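Local atomic coordinates of DNA sulfur modification protein DndE (Escherichia coli, PDB entry 4LRV), a protein that takes part in DNA phosphorothioation, the sulfur modification of the DNA backbone, and probably does so by binding DNA. Residues 35-40 / 71-76; 18-23 / 100-105; 76-81 / 91-96. All coordinates share one frame; numbering follows the deposited sequence.

Interaction 1 (35-40 / 71-76); sequences AFFRSV and LQATEL
Thr74 meets Phe36 and Phe37 with a different branch for each ring. Its methyl CG2 sits over one face of the Phe36 ring in a CH-pi contact, 4.2 Å from the ring centroid and 27° off the normal; the nearest ring atom is CE2. Its hydroxyl OG1 comes obliquely to the tip of Phe37, 3.7 Å from CZ, and the same CZ touches Ala73 CB at 4.4 Å. Chi1 of -56° decides which branch goes where: CG2 lies anti to the backbone N and OG1 beside it, where it is hydrogen-bonded to Thr70 O one turn earlier. The contact packs helix 28-40 against 71-81; the axes of the two short segments come within 11.7 Å at closest approach and run 35° apart. An alanine in place of Thr74 is likely to leave a gap over the Phe36 face and Thr70 O without its side-chain mate. Behind this layer the rings steady each other: Phe36 CD2 lies 3.8 Å above the Phe37 plane, off toward its rim, while Phe37 CE1 stands at the Phe36 edge. Val40 CG2 also packs on a Phe36 face. Phe37 also packs on Gln72, and Ala73 on Phe37, of the second subunit.

Interaction 2 (18-23 / 100-105); sequences KKLKGY and DGIAAL
Leu20, Ile102 and Leu105 make this contact with branched aliphatic chains, and no ring face takes part. The one aromatic ring in the two segments, that of Tyr23, stands apart, with the carbonyl oxygen Lys19 O at its edge and in its plane. Between the segments Leu20 works as a fork. Its CD2 methyl touches Ile102 CD1 at 3.7 Å, and its CD1 methyl meets Leu105 CD1 at 4.1 Å, so that each prong has a partner of its own. Leu20 CG lies opposite the backbone N (chi1 177°), which extends the fork away from helix 11-23 toward its partners. Ile102 answers with its long branch: CG1 is likewise opposite N (chi1 -157°), and only CD1, at the end of that branch, reaches Leu20. Leu105 comes from beyond the helix. Ala104 is the first residue to leave helical geometry, and the chain then turns so that the Leu105 side chain is directed back to helix 11-23. The contact is purely apolar and its three touching side chains are buried. It closes the last turn of helix 87-103 and Leu105 just beyond it onto helix 11-23. Strand 6-7 followed by helices 11-23 and 28-40 is consistent with the ribbon-helix-helix pattern of the MetJ-repressor clan. Helix 28-40 lines the same cluster, with Ala31 against Leu20, Ala35 against Ile102 and Arg38 against Leu105, while Leu61 and Arg6 of the fourth subunit pack on Leu20 and Leu105.

Interaction 3 (76-81 / 91-96); sequences LVLKML and IKAWAA
Leu78 and Trp94 supply the main apolar contact, Leu78 CD1 resting 3.8 Å from Trp94 CB. The other methyl of Leu78, CD2, reaches Ala93 CB at 4.3 Å and passes 4.1 Å from the backbone atom Trp94 N. One leucine thus straddles two successive residues of helix 87-103, touching a methyl, a methylene and the main chain between them. Its CG lies beside its own backbone N and opposite the carbonyl carbon (chi1 -82°), a turn that presents both methyls to that helix.

The aromatic interactions lie to one side. Trp94 CG stands opposite the backbone N (chi1 166°), which carries the indole away from helix 71-81 and leaves CB as the part that meets Leu78. The indole packs edge-to-face with Trp66 and meets the Phe36 ring with the planes about 40° apart.

The hydrogen bonds here run within each helix; Ala93 O, for one, receives a weak one from His97 ND1. Across the back of helix 71-81, Leu76, Val77, Met80 (selenomethionine) and Leu81 pack on the second subunit. Leucine against alanine and the base of a tryptophan is plain packing of successive helices, here in the helical core of a DndE subunit.

All three interactions are buried. Interactions 1 and 3, with centres about 8 Å apart, form one core around helix 71-81: they share Leu76, and Phe36 CD1 lies 3.6 Å from Trp94 CD1 between them. Both also border the second subunit. Interaction 2 lies farther out, about 20 Å from interaction 3 between centres and on the opposite side of the chain's centre, although both use helix 87-103, and it borders the fourth subunit. The chemistry changes accordingly: a methyl over an aromatic face in 1, aliphatic methyls alone in 2, leucine against alanine and a tryptophan base in 3. Polar links tie 1 to 2, with Ser39 OG probably hydrogen-bonded to Asp100 OD2 at 2.7 Å.

Interaction 1 (35-40 / 71-76)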
ATOM      1  N   ALA A  35      14.519  -3.964  10.893  1.00 14.50           N
ATOM      2  CA  ALA A  35      15.825  -4.149  11.510  1.00 14.41           C
ATOM      3  C   ALA A  35      15.677  -4.360  13.023  1.00 14.63           C
ATOM      4  O   ALA A  35      16.192  -5.332  13.563  1.00 14.93           O
ATOM      5  CB  ALA A  35      16.706  -2.970  11.209  1.00 14.08           C
ATOM      6  N   PHE A  36      14.947  -3.470  13.697  1.00 14.37           N
ATOM      7  CA  PHE A  36      14.676  -3.622  15.127  1.00 13.75           C
ATOM      8  C   PHE A  36      14.212  -5.037  15.483  1.00 14.03           C
ATOM      9  O   PHE A  36      14.773  -5.666  16.382  1.00 13.31           O
ATOM     10  CB  PHE A  36      13.650  -2.588  15.622  1.00 13.34           C
ATOM     11  CG  PHE A  36      13.404  -2.639  17.111  1.00 12.30           C
ATOM     12  CD1 PHE A  36      14.318  -2.095  17.998  1.00 11.04           C
ATOM     13  CD2 PHE A  36      12.258  -3.242  17.624  1.00 12.71           C
ATOM     14  CE1 PHE A  36      14.104  -2.149  19.369  1.00 10.93           C
ATOM     15  CE2 PHE A  36      12.031  -3.300  19.004  1.00 11.95           C
ATOM     16  CZ  PHE A  36      12.962  -2.752  19.873  1.00 11.53           C
ATOM     17  N   PHE A  37      13.192  -5.532  14.782  1.00 14.57           N
ATOM     18  CA  PHE A  37      12.625  -6.843  15.124  1.00 15.17           C
ATOM     19  C   PHE A  37      13.494  -8.040  14.738  1.00 15.85           C
ATOM     20  O   PHE A  37      13.417  -9.077  15.384  1.00 15.88           O
ATOM     21  CB  PHE A  37      11.189  -7.006  14.617  1.00 14.87           C
ATOM     22  CG  PHE A  37      10.193  -6.170  15.364  1.00 14.01           C
ATOM     23  CD1 PHE A  37      10.025  -6.329  16.734  1.00 13.26           C
ATOM     24  CD2 PHE A  37       9.440  -5.210  14.704  1.00 13.18           C
ATOM     25  CE1 PHE A  37       9.129  -5.547  17.440  1.00 13.49           C
ATOM     26  CE2 PHE A  37       8.532  -4.421  15.396  1.00 13.78           C
ATOM     27  CZ  PHE A  37       8.373  -4.591  16.772  1.00 14.08           C
ATOM     28  N   ARG A  38      14.330  -7.911  13.711  1.00 16.04           N
ATOM     29  CA  ARG A  38      15.187  -9.030  13.381  1.00 17.25           C
ATOM     30  C   ARG A  38      16.351  -9.064  14.370  1.00 17.28           C
ATOM     31  O   ARG A  38      16.903 -10.111  14.678  1.00 17.99           O
ATOM     32  CB  ARG A  38      15.622  -9.022  11.899  1.00 18.01           C
ATOM     33  CG  ARG A  38      16.959  -8.374  11.579  1.00 19.98           C
ATOM     34  CD  ARG A  38      17.477  -8.839  10.214  1.00 23.85           C
ATOM     35  NE  ARG A  38      16.562  -8.508   9.119  1.00 27.12           N
ATOM     36  CZ  ARG A  38      16.671  -7.436   8.329  1.00 28.34           C
ATOM     37  NH1 ARG A  38      17.660  -6.561   8.499  1.00 27.10           N
ATOM     38  NH2 ARG A  38      15.779  -7.228   7.361  1.00 29.57           N
ATOM     39  N   SER A  39      16.686  -7.903  14.901  1.00 16.82           N
ATOM     40  CA  SER A  39      17.704  -7.805  15.921  1.00 15.97           C
ATOM     41  C   SER A  39      17.200  -8.375  17.251  1.00 15.79           C
ATOM     42  O   SER A  39      17.855  -9.186  17.907  1.00 16.17           O
ATOM     43  CB  SER A  39      18.088  -6.351  16.088  1.00 15.29           C
ATOM     44  OG  SER A  39      19.125  -6.229  17.017  1.00 15.80           O
ATOM     45  N   VAL A  40      16.010  -7.948  17.629  1.00 15.41           N
ATOM     46  CA  VAL A  40      15.436  -8.267  18.925  1.00 14.87           C
ATOM     47  C   VAL A  40      15.028  -9.750  19.086  1.00 15.82           C
ATOM     48  O   VAL A  40      14.982 -10.257  20.205  1.00 15.59           O
ATOM     49  CB  VAL A  40      14.311  -7.259  19.217  1.00 14.36           C
ATOM     50  CG1 VAL A  40      13.006  -7.909  19.607  1.00 13.95           C
ATOM     51  CG2 VAL A  40      14.795  -6.190  20.189  1.00 13.92           C
ATOM     52  N   LEU A  71       4.290   0.721  16.826  1.00 14.48           N
ATOM     53  CA  LEU A  71       4.610   1.536  18.010  1.00 14.49           C
ATOM     54  C   LEU A  71       4.455   0.830  19.344  1.00 14.96           C
ATOM     55  O   LEU A  71       5.434   0.673  20.078  1.00 15.04           O
ATOM     56  CB  LEU A  71       3.813   2.846  18.030  1.00 14.30           C
ATOM     57  CG  LEU A  71       4.194   3.771  19.195  1.00 15.27           C
ATOM     58  CD1 LEU A  71       4.537   5.161  18.712  1.00 16.34           C
ATOM     59  CD2 LEU A  71       3.108   3.829  20.232  1.00 15.69           C
ATOM     60  N   GLN A  72       3.218   0.445  19.658  1.00 15.84           N
ATOM     61  CA  GLN A  72       2.874  -0.208  20.914  1.00 16.73           C
ATOM     62  C   GLN A  72       3.744  -1.434  21.106  1.00 15.88           C
ATOM     63  O   GLN A  72       4.362  -1.609  22.156  1.00 15.94           O
ATOM     64  CB  GLN A  72       1.392  -0.628  20.935  1.00 17.65           C
ATOM     65  CG  GLN A  72       0.378   0.517  21.020  1.00 21.12           C
ATOM     66  CD  GLN A  72      -0.011   1.120  19.661  1.00 24.74           C
ATOM     67  OE1 GLN A  72       0.785   1.135  18.702  1.00 24.74           O
ATOM     68  NE2 GLN A  72      -1.249   1.635  19.583  1.00 25.25           N
ATOM     69  N   ALA A  73       3.781  -2.278  20.082  1.00 15.05           N
ATOM     70  CA  ALA A  73       4.599  -3.475  20.106  1.00 14.91           C
ATOM     71  C   ALA A  73       6.049  -3.137  20.438  1.00 14.81           C
ATOM     72  O   ALA A  73       6.622  -3.703  21.366  1.00 14.77           O
ATOM     73  CB  ALA A  73       4.518  -4.197  18.768  1.00 15.04           C
ATOM     74  N   THR A  74       6.634  -2.211  19.676  1.00 14.55           N
ATOM     75  CA  THR A  74       8.001  -1.770  19.912  1.00 14.40           C
ATOM     76  C   THR A  74       8.195  -1.340  21.369  1.00 14.57           C
ATOM     77  O   THR A  74       9.067  -1.875  22.060  1.00 14.55           O
ATOM     78  CB  THR A  74       8.424  -0.612  18.960  1.00 14.22           C
ATOM     79  OG1 THR A  74       8.246  -1.014  17.598  1.00 13.74           O
ATOM     80  CG2 THR A  74       9.885  -0.240  19.189  1.00 13.45           C
ATOM     81  N   GLU A  75       7.379  -0.394  21.830  1.00 14.65           N
ATOM     82  CA  GLU A  75       7.501   0.101  23.202  1.00 15.53           C
ATOM     83  C   GLU A  75       7.342  -1.003  24.249  1.00 15.17           C
ATOM     84  O   GLU A  75       7.914  -0.906  25.327  1.00 15.18           O
ATOM     85  CB  GLU A  75       6.538   1.268  23.488  1.00 16.18           C
ATOM     86  CG  GLU A  75       6.743   2.485  22.578  1.00 19.42           C
ATOM     87  CD  GLU A  75       6.534   3.821  23.294  1.00 24.26           C
ATOM     88  OE1 GLU A  75       5.420   4.391  23.210  1.00 25.87           O
ATOM     89  OE2 GLU A  75       7.490   4.305  23.945  1.00 26.59           O
ATOM     90  N   LEU A  76       6.588  -2.056  23.931  1.00 15.25           N
ATOM     91  CA  LEU A  76       6.372  -3.150  24.886  1.00 15.66           C
ATOM     92  C   LEU A  76       7.585  -4.070  24.919  1.00 15.63           C
ATOM     93  O   LEU A  76       8.013  -4.529  25.977  1.00 15.80           O
ATOM     94  CB  LEU A  76       5.095  -3.932  24.561  1.00 16.09           C
ATOM     95  CG  LEU A  76       4.451  -4.885  25.592  1.00 17.05           C
ATOM     96  CD1 LEU A  76       4.785  -6.318  25.325  1.00 18.11           C
ATOM     97  CD2 LEU A  76       4.736  -4.523  27.042  1.00 17.34           C
TER

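Interaction 2 (18-23 / 100-105)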
ATOM      1  N   LYS A  18      19.603   3.860   3.899  1.00 15.71           N
ATOM      2  CA  LYS A  18      19.538   4.466   2.574  1.00 16.16           C
ATOM      3  C   LYS A  18      19.897   3.477   1.459  1.00 16.81           C
ATOM      4  O   LYS A  18      19.295   3.503   0.385  1.00 16.80           O
ATOM      5  CB  LYS A  18      20.471   5.685   2.503  1.00 16.11           C
ATOM      6  CG  LYS A  18      20.644   6.253   1.087  1.00 17.68           C
ATOM      7  CD  LYS A  18      21.893   7.099   0.928  1.00 20.37           C
ATOM      8  CE  LYS A  18      22.214   7.296  -0.551  1.00 22.56           C
ATOM      9  NZ  LYS A  18      23.462   8.096  -0.765  1.00 23.70           N
ATOM     10  N   LYS A  19      20.883   2.618   1.721  1.00 17.53           N
ATOM     11  CA  LYS A  19      21.401   1.689   0.717  1.00 17.63           C
ATOM     12  C   LYS A  19      20.443   0.546   0.508  1.00 17.50           C
ATOM     13  O   LYS A  19      20.257   0.100  -0.610  1.00 17.47           O
ATOM     14  CB  LYS A  19      22.769   1.148   1.114  1.00 17.55           C
ATOM     15  CG  LYS A  19      23.856   2.188   1.065  1.00 18.69           C
ATOM     16  CD  LYS A  19      25.149   1.654   1.642  1.00 20.64           C
ATOM     17  CE  LYS A  19      26.080   2.790   1.987  1.00 22.21           C
ATOM     18  NZ  LYS A  19      27.455   2.515   1.510  1.00 23.42           N
ATOM     19  N   LEU A  20      19.844   0.077   1.596  1.00 17.79           N
ATOM     20  CA  LEU A  20      18.801  -0.931   1.515  1.00 17.83           C
ATOM     21  C   LEU A  20      17.657  -0.408   0.653  1.00 17.42           C
ATOM     22  O   LEU A  20      17.138  -1.123  -0.192  1.00 17.04           O
ATOM     23  CB  LEU A  20      18.288  -1.294   2.908  1.00 18.08           C
ATOM     24  CG  LEU A  20      17.129  -2.294   2.942  1.00 18.24           C
ATOM     25  CD1 LEU A  20      17.599  -3.644   2.410  1.00 18.23           C
ATOM     26  CD2 LEU A  20      16.542  -2.418   4.344  1.00 15.97           C
ATOM     27  N   LYS A  21      17.277   0.849   0.857  1.00 17.30           N
ATOM     28  CA  LYS A  21      16.287   1.461  -0.012  1.00 17.41           C
ATOM     29  C   LYS A  21      16.750   1.464  -1.473  1.00 17.67           C
ATOM     30  O   LYS A  21      15.942   1.307  -2.381  1.00 17.57           O
ATOM     31  CB  LYS A  21      15.976   2.888   0.411  1.00 17.20           C
ATOM     32  CG  LYS A  21      15.155   3.590  -0.631  1.00 18.52           C
ATOM     33  CD  LYS A  21      14.664   4.925  -0.190  1.00 21.24           C
ATOM     34  CE  LYS A  21      13.402   5.277  -0.984  1.00 22.31           C
ATOM     35  NZ  LYS A  21      12.792   6.526  -0.442  1.00 22.71           N
ATOM     36  N   GLY A  22      18.047   1.666  -1.688  1.00 17.73           N
ATOM     37  CA  GLY A  22      18.608   1.677  -3.021  1.00 17.94           C
ATOM     38  C   GLY A  22      18.312   0.411  -3.783  1.00 18.65           C
ATOM     39  O   GLY A  22      17.866   0.477  -4.929  1.00 18.38           O
ATOM     40  N   TYR A  23      18.551  -0.730  -3.129  1.00 19.80           N
ATOM     41  CA  TYR A  23      18.372  -2.078  -3.696  1.00 20.97           C
ATOM     42  C   TYR A  23      16.949  -2.608  -3.629  1.00 20.25           C
ATOM     43  O   TYR A  23      16.533  -3.412  -4.463  1.00 20.62           O
ATOM     44  CB  TYR A  23      19.233  -3.080  -2.941  1.00 22.10           C
ATOM     45  CG  TYR A  23      20.628  -3.215  -3.460  1.00 26.53           C
ATOM     46  CD1 TYR A  23      20.930  -4.128  -4.469  1.00 29.77           C
ATOM     47  CD2 TYR A  23      21.658  -2.445  -2.934  1.00 29.94           C
ATOM     48  CE1 TYR A  23      22.223  -4.263  -4.942  1.00 32.02           C
ATOM     49  CE2 TYR A  23      22.955  -2.569  -3.403  1.00 32.24           C
ATOM     50  CZ  TYR A  23      23.234  -3.476  -4.401  1.00 33.22           C
ATOM     51  OH  TYR A  23      24.529  -3.594  -4.856  1.00 35.33           O
ATOM     52  N   ASP A 100      22.046  -3.057  14.714  1.00 15.62           N
ATOM     53  CA  ASP A 100      22.373  -4.481  14.707  1.00 15.52           C
ATOM     54  C   ASP A 100      21.551  -5.217  13.645  1.00 15.80           C
ATOM     55  O   ASP A 100      22.103  -5.877  12.778  1.00 15.27           O
ATOM     56  CB  ASP A 100      22.157  -5.081  16.093  1.00 15.56           C
ATOM     57  CG  ASP A 100      22.388  -6.570  16.116  1.00 16.48           C
ATOM     58  OD1 ASP A 100      23.571  -6.981  16.080  1.00 17.96           O
ATOM     59  OD2 ASP A 100      21.389  -7.329  16.160  1.00 16.66           O
ATOM     60  N   GLY A 101      20.225  -5.068  13.710  1.00 16.80           N
ATOM     61  CA  GLY A 101      19.310  -5.588  12.689  1.00 17.52           C
ATOM     62  C   GLY A 101      19.703  -5.294  11.243  1.00 18.25           C
ATOM     63  O   GLY A 101      19.663  -6.187  10.398  1.00 18.49           O
ATOM     64  N   ILE A 102      20.089  -4.050  10.960  1.00 18.35           N
ATOM     65  CA  ILE A 102      20.500  -3.654   9.602  1.00 18.74           C
ATOM     66  C   ILE A 102      21.935  -4.054   9.214  1.00 19.65           C
ATOM     67  O   ILE A 102      22.200  -4.303   8.044  1.00 19.99           O
ATOM     68  CB  ILE A 102      20.271  -2.135   9.336  1.00 18.42           C
ATOM     69  CG1 ILE A 102      20.153  -1.858   7.836  1.00 18.99           C
ATOM     70  CG2 ILE A 102      21.359  -1.272   9.966  1.00 17.98           C
ATOM     71  CD1 ILE A 102      18.768  -2.137   7.272  1.00 19.21           C
ATOM     72  N   ALA A 103      22.852  -4.124  10.181  1.00 20.61           N
ATOM     73  CA  ALA A 103      24.205  -4.627   9.917  1.00 21.98           C
ATOM     74  C   ALA A 103      24.165  -6.070   9.412  1.00 23.73           C
ATOM     75  O   ALA A 103      25.031  -6.509   8.654  1.00 23.60           O
ATOM     76  CB  ALA A 103      25.056  -4.539  11.165  1.00 21.50           C
ATOM     77  N   ALA A 104      23.136  -6.796   9.835  1.00 25.86           N
ATOM     78  CA  ALA A 104      22.970  -8.199   9.495  1.00 27.93           C
ATOM     79  C   ALA A 104      22.708  -8.428   7.998  1.00 29.43           C
ATOM     80  O   ALA A 104      22.247  -9.502   7.605  1.00 30.27           O
ATOM     81  CB  ALA A 104      21.847  -8.803  10.343  1.00 27.85           C
ATOM     82  N   LEU A 105      23.004  -7.422   7.172  1.00 30.22           N
ATOM     83  CA  LEU A 105      22.763  -7.503   5.731  1.00 30.57           C
ATOM     84  C   LEU A 105      24.024  -7.155   4.935  1.00 31.73           C
ATOM     85  O   LEU A 105      23.962  -6.468   3.910  1.00 31.77           O
ATOM     86  CB  LEU A 105      21.596  -6.595   5.321  1.00 30.26           C
ATOM     87  CG  LEU A 105      20.248  -6.670   6.067  1.00 30.58           C
ATOM     88  CD1 LEU A 105      19.335  -5.518   5.652  1.00 30.88           C
ATOM     89  CD2 LEU A 105      19.518  -7.999   5.878  1.00 30.54           C
TER

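Interaction 3 (76-81 / 91-96)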
ATOM      1  N   LEU A  76       6.588  -2.056  23.931  1.00 15.25           N
ATOM      2  CA  LEU A  76       6.372  -3.150  24.886  1.00 15.66           C
ATOM      3  C   LEU A  76       7.585  -4.070  24.919  1.00 15.63           C
ATOM      4  O   LEU A  76       8.013  -4.529  25.977  1.00 15.80           O
ATOM      5  CB  LEU A  76       5.095  -3.932  24.561  1.00 16.09           C
ATOM      6  CG  LEU A  76       4.451  -4.885  25.592  1.00 17.05           C
ATOM      7  CD1 LEU A  76       4.785  -6.318  25.325  1.00 18.11           C
ATOM      8  CD2 LEU A  76       4.736  -4.523  27.042  1.00 17.34           C
ATOM      9  N   VAL A  77       8.154  -4.324  23.752  1.00 15.32           N
ATOM     10  CA  VAL A  77       9.394  -5.075  23.675  1.00 14.75           C
ATOM     11  C   VAL A  77      10.518  -4.358  24.439  1.00 14.48           C
ATOM     12  O   VAL A  77      11.205  -4.963  25.263  1.00 14.40           O
ATOM     13  CB  VAL A  77       9.801  -5.327  22.223  1.00 14.39           C
ATOM     14  CG1 VAL A  77      11.193  -5.936  22.167  1.00 14.29           C
ATOM     15  CG2 VAL A  77       8.790  -6.238  21.557  1.00 13.82           C
ATOM     16  N   LEU A  78      10.681  -3.065  24.179  1.00 14.07           N
ATOM     17  CA  LEU A  78      11.708  -2.275  24.858  1.00 13.95           C
ATOM     18  C   LEU A  78      11.523  -2.257  26.379  1.00 14.25           C
ATOM     19  O   LEU A  78      12.495  -2.283  27.140  1.00 14.34           O
ATOM     20  CB  LEU A  78      11.751  -0.844  24.305  1.00 13.22           C
ATOM     21  CG  LEU A  78      12.544  -0.688  23.014  1.00 12.86           C
ATOM     22  CD1 LEU A  78      12.291   0.685  22.404  1.00 12.92           C
ATOM     23  CD2 LEU A  78      14.044  -0.919  23.253  1.00 11.46           C
ATOM     24  N   LYS A  79      10.276  -2.208  26.823  1.00 14.81           N
ATOM     25  CA  LYS A  79      10.018  -2.155  28.245  1.00 15.57           C
ATOM     26  C   LYS A  79      10.429  -3.482  28.885  1.00 15.77           C
ATOM     27  O   LYS A  79      11.068  -3.493  29.938  1.00 15.96           O
ATOM     28  CB  LYS A  79       8.546  -1.841  28.499  1.00 16.01           C
ATOM     29  CG  LYS A  79       8.168  -1.686  29.950  1.00 17.10           C
ATOM     30  CD  LYS A  79       6.666  -1.548  30.072  1.00 20.28           C
ATOM     31  CE  LYS A  79       6.272  -0.748  31.302  1.00 23.66           C
ATOM     32  NZ  LYS A  79       6.834   0.643  31.250  1.00 25.94           N
HETATM   33  N   MSE A  80      10.091  -4.591  28.234  1.00 15.89           N
HETATM   34  CA  MSE A  80      10.406  -5.920  28.765  1.00 16.98           C
HETATM   35  C   MSE A  80      11.895  -6.269  28.689  1.00 16.37           C
HETATM   36  O   MSE A  80      12.423  -6.923  29.589  1.00 16.37           O
HETATM   37  CB  MSE A  80       9.577  -7.003  28.071  1.00 17.65           C
HETATM   38  CG  MSE A  80       8.096  -6.874  28.308  1.00 24.06           C
HETATM   39 SE   MSE A  80       7.059  -8.377  27.606  1.00 39.58          SE
HETATM   40  CE  MSE A  80       7.880  -9.815  28.632  1.00 33.98           C
ATOM     41  N   LEU A  81      12.563  -5.854  27.614  1.00 15.61           N
ATOM     42  CA  LEU A  81      13.987  -6.137  27.471  1.00 14.85           C
ATOM     43  C   LEU A  81      14.823  -5.210  28.317  1.00 14.68           C
ATOM     44  O   LEU A  81      15.912  -5.597  28.729  1.00 15.27           O
ATOM     45  CB  LEU A  81      14.452  -6.045  26.016  1.00 14.64           C
ATOM     46  CG  LEU A  81      13.932  -7.039  24.978  1.00 13.62           C
ATOM     47  CD1 LEU A  81      14.367  -6.581  23.604  1.00 12.11           C
ATOM     48  CD2 LEU A  81      14.440  -8.428  25.257  1.00 13.66           C
ATOM     49  N   ILE A  91      16.414   5.155  24.125  1.00 14.95           N
ATOM     50  CA  ILE A  91      16.695   5.606  22.768  1.00 15.21           C
ATOM     51  C   ILE A  91      17.940   4.918  22.217  1.00 15.23           C
ATOM     52  O   ILE A  91      17.917   4.386  21.100  1.00 15.41           O
ATOM     53  CB  ILE A  91      16.867   7.141  22.671  1.00 15.21           C
ATOM     54  CG1 ILE A  91      15.765   7.853  23.463  1.00 14.64           C
ATOM     55  CG2 ILE A  91      16.852   7.579  21.194  1.00 14.28           C
ATOM     56  CD1 ILE A  91      16.090   9.300  23.796  1.00 14.74           C
ATOM     57  N   LYS A  92      19.017   4.923  22.998  1.00 15.27           N
ATOM     58  CA  LYS A  92      20.249   4.226  22.615  1.00 15.48           C
ATOM     59  C   LYS A  92      19.968   2.741  22.349  1.00 14.88           C
ATOM     60  O   LYS A  92      20.453   2.188  21.368  1.00 14.83           O
ATOM     61  CB  LYS A  92      21.318   4.378  23.697  1.00 16.00           C
ATOM     62  CG  LYS A  92      21.918   5.775  23.810  1.00 18.52           C
ATOM     63  CD  LYS A  92      22.734   5.935  25.085  1.00 22.18           C
ATOM     64  CE  LYS A  92      23.668   7.146  24.990  1.00 25.78           C
ATOM     65  NZ  LYS A  92      24.292   7.496  26.304  1.00 27.20           N
ATOM     66  N   ALA A  93      19.163   2.115  23.208  1.00 14.14           N
ATOM     67  CA  ALA A  93      18.815   0.705  23.052  1.00 13.29           C
ATOM     68  C   ALA A  93      18.032   0.439  21.766  1.00 12.70           C
ATOM     69  O   ALA A  93      18.376  -0.482  21.025  1.00 12.33           O
ATOM     70  CB  ALA A  93      18.052   0.207  24.255  1.00 13.23           C
ATOM     71  N   TRP A  94      16.999   1.248  21.501  1.00 12.50           N
ATOM     72  CA  TRP A  94      16.231   1.158  20.241  1.00 12.33           C
ATOM     73  C   TRP A  94      17.152   1.345  19.031  1.00 12.18           C
ATOM     74  O   TRP A  94      17.100   0.568  18.088  1.00 12.28           O
ATOM     75  CB  TRP A  94      15.048   2.161  20.190  1.00 12.29           C
ATOM     76  CG  TRP A  94      14.455   2.316  18.783  1.00 11.44           C
ATOM     77  CD1 TRP A  94      13.672   1.421  18.131  1.00 11.23           C
ATOM     78  CD2 TRP A  94      14.647   3.417  17.869  1.00 10.54           C
ATOM     79  NE1 TRP A  94      13.356   1.888  16.874  1.00 10.90           N
ATOM     80  CE2 TRP A  94      13.941   3.108  16.689  1.00 10.05           C
ATOM     81  CE3 TRP A  94      15.343   4.632  17.940  1.00  9.64           C
ATOM     82  CZ2 TRP A  94      13.910   3.965  15.583  1.00 10.55           C
ATOM     83  CZ3 TRP A  94      15.320   5.478  16.844  1.00 10.13           C
ATOM     84  CH2 TRP A  94      14.601   5.143  15.677  1.00 10.64           C
ATOM     85  N   ALA A  95      17.998   2.370  19.074  1.00 12.11           N
ATOM     86  CA  ALA A  95      18.960   2.637  17.999  1.00 12.48           C
ATOM     87  C   ALA A  95      19.979   1.512  17.804  1.00 12.40           C
ATOM     88  O   ALA A  95      20.244   1.097  16.680  1.00 12.31           O
ATOM     89  CB  ALA A  95      19.672   3.966  18.232  1.00 12.17           C
ATOM     90  N   ALA A  96      20.545   1.017  18.900  1.00 12.40           N
ATOM     91  CA  ALA A  96      21.497  -0.075  18.825  1.00 12.62           C
ATOM     92  C   ALA A  96      20.872  -1.288  18.128  1.00 13.28           C
ATOM     93  O   ALA A  96      21.520  -1.925  17.290  1.00 13.50           O
ATOM     94  CB  ALA A  96      22.005  -0.444  20.212  1.00 12.34           C
TER